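Side-chain contact in small ribosomal subunit biogenesis GTPase RsgA (Thermotoga maritima, PDB 1U0L), which probably assists late maturation of the 30S ribosomal subunit as a circularly permuted, zinc-binding GTPase that hydrolyses GTP slowly: residues A[133-136]-A[137-140]. Numbering follows the deposited sequence.
Sequences LRKV and RELE
Val136 and Glu140 meet one turn apart on helix 130-143, which links strands 117-122 and 149-151 in a beta-alpha-beta unit of the GTPase domain. Methyl CG1 of Val136, placed beside its own carbonyl carbon by a chi1 of 166°, lies 4.0 Å from CD of Glu140, so the carboxylate end borders an apolar group. The buried Val136 also packs on Val94 and Tyr128. Glu140 OE2 also forms a salt bridge with Lys151; an alanine here would probably leave that lysine without its anionic mate and the valine methyl without its carboxylate neighbour.

On the exposed side, the guanidinium of Arg137 folds back over the preceding turn, laying one face over Leu133 O and CA of Arg134, with NH2 3.7 Å from that CA. The guanidinium of Arg134, its plane 38° from that of Arg137, pairs through NH2 with Asp131. Glu138 OE1 lies 3.8 Å from Lys135 CA, while Lys135 NZ bridges to Asp132.

In the backbone, Arg137 N donates to Leu133 O at 2.9 Å and Glu140 N to Val136 O at 3.0 Å, both nearly straight; Val136 O also accepts from Leu139 N. Backbone bonds thus join the two turns, while Arg134, Lys135 and Glu140 each pair with an opposite charge beyond them.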
loop_
_atom_site.group_PDB
_atom_site.type_symbol
_atom_site.label_atom_id
_atom_site.label_comp_id
_atom_site.label_asym_id
_atom_site.label_seq_id
_atom_site.Cartn_x
_atom_site.Cartn_y
_atom_site.Cartn_z
ATOM N N LEU A 133 16.237 -17.922 -9.291
ATOM C CA LEU A 133 15.649 -17.328 -10.472
ATOM C C LEU A 133 14.449 -18.112 -10.947
ATOM O O LEU A 133 13.501 -17.546 -11.483
ATOM C CB LEU A 133 16.688 -17.229 -11.574
ATOM C CG LEU A 133 17.701 -16.132 -11.270
ATOM C CD1 LEU A 133 18.563 -15.963 -12.472
ATOM C CD2 LEU A 133 17.009 -14.807 -10.928
ATOM N N ARG A 134 14.485 -19.418 -10.746
ATOM C CA ARG A 134 13.379 -20.255 -11.153
ATOM C C ARG A 134 12.163 -19.863 -10.307
ATOM O O ARG A 134 11.045 -19.726 -10.822
ATOM C CB ARG A 134 13.738 -21.721 -10.943
ATOM C CG ARG A 134 12.854 -22.673 -11.716
ATOM C CD ARG A 134 13.195 -24.099 -11.374
ATOM N NE ARG A 134 14.631 -24.297 -11.467
ATOM C CZ ARG A 134 15.292 -25.221 -10.784
ATOM N NH1 ARG A 134 14.622 -26.026 -9.965
ATOM N NH2 ARG A 134 16.616 -25.321 -10.909
ATOM N N LYS A 135 12.389 -19.673 -9.007
ATOM C CA LYS A 135 11.322 -19.279 -8.102
ATOM C C LYS A 135 10.800 -17.900 -8.511
ATOM O O LYS A 135 9.615 -17.589 -8.334
ATOM C CB LYS A 135 11.823 -19.261 -6.659
ATOM C CG LYS A 135 11.836 -20.634 -6.009
ATOM C CD LYS A 135 13.255 -21.131 -5.732
ATOM C CE LYS A 135 13.932 -20.346 -4.588
ATOM N NZ LYS A 135 15.340 -20.787 -4.294
ATOM N N VAL A 136 11.688 -17.073 -9.051
ATOM C CA VAL A 136 11.287 -15.757 -9.510
ATOM C C VAL A 136 10.330 -15.961 -10.671
ATOM O O VAL A 136 9.208 -15.454 -10.648
ATOM C CB VAL A 136 12.492 -14.913 -10.000
ATOM C CG1 VAL A 136 11.989 -13.679 -10.785
ATOM C CG2 VAL A 136 13.345 -14.474 -8.796
ATOM N N ARG A 137 10.760 -16.717 -11.676
ATOM C CA ARG A 137 9.907 -16.965 -12.834
ATOM C C ARG A 137 8.552 -17.537 -12.428
ATOM O O ARG A 137 7.589 -17.476 -13.197
ATOM C CB ARG A 137 10.591 -17.900 -13.829
ATOM C CG ARG A 137 10.960 -17.211 -15.141
ATOM C CD ARG A 137 11.725 -18.130 -16.099
ATOM N NE ARG A 137 12.995 -18.618 -15.541
ATOM C CZ ARG A 137 13.225 -19.877 -15.161
ATOM N NH1 ARG A 137 12.276 -20.808 -15.276
ATOM N NH2 ARG A 137 14.413 -20.205 -14.661
ATOM N N GLU A 138 8.469 -18.082 -11.216
ATOM C CA GLU A 138 7.209 -18.646 -10.732
ATOM C C GLU A 138 6.319 -17.554 -10.164
ATOM O O GLU A 138 5.096 -17.686 -10.140
ATOM C CB GLU A 138 7.462 -19.696 -9.646
ATOM C CG GLU A 138 8.254 -20.884 -10.108
ATOM C CD GLU A 138 8.115 -22.051 -9.167
ATOM O OE1 GLU A 138 8.505 -21.892 -7.992
ATOM O OE2 GLU A 138 7.611 -23.117 -9.595
ATOM N N LEU A 139 6.946 -16.489 -9.683
ATOM C CA LEU A 139 6.212 -15.377 -9.119
ATOM C C LEU A 139 5.630 -14.596 -10.274
ATOM O O LEU A 139 4.462 -14.202 -10.245
ATOM C CB LEU A 139 7.140 -14.502 -8.273
ATOM C CG LEU A 139 7.413 -15.013 -6.851
ATOM C CD1 LEU A 139 8.573 -14.238 -6.268
ATOM C CD2 LEU A 139 6.164 -14.875 -5.971
ATOM N N GLU A 140 6.445 -14.380 -11.298
ATOM C CA GLU A 140 5.987 -13.667 -12.476
ATOM C C GLU A 140 4.879 -14.534 -13.072
ATOM O O GLU A 140 3.812 -14.049 -13.451
ATOM C CB GLU A 140 7.143 -13.501 -13.461
ATOM C CG GLU A 140 8.394 -12.999 -12.778
ATOM C CD GLU A 140 9.510 -12.621 -13.729
ATOM O OE1 GLU A 140 9.916 -13.461 -14.567
ATOM O OE2 GLU A 140 9.991 -11.475 -13.620
#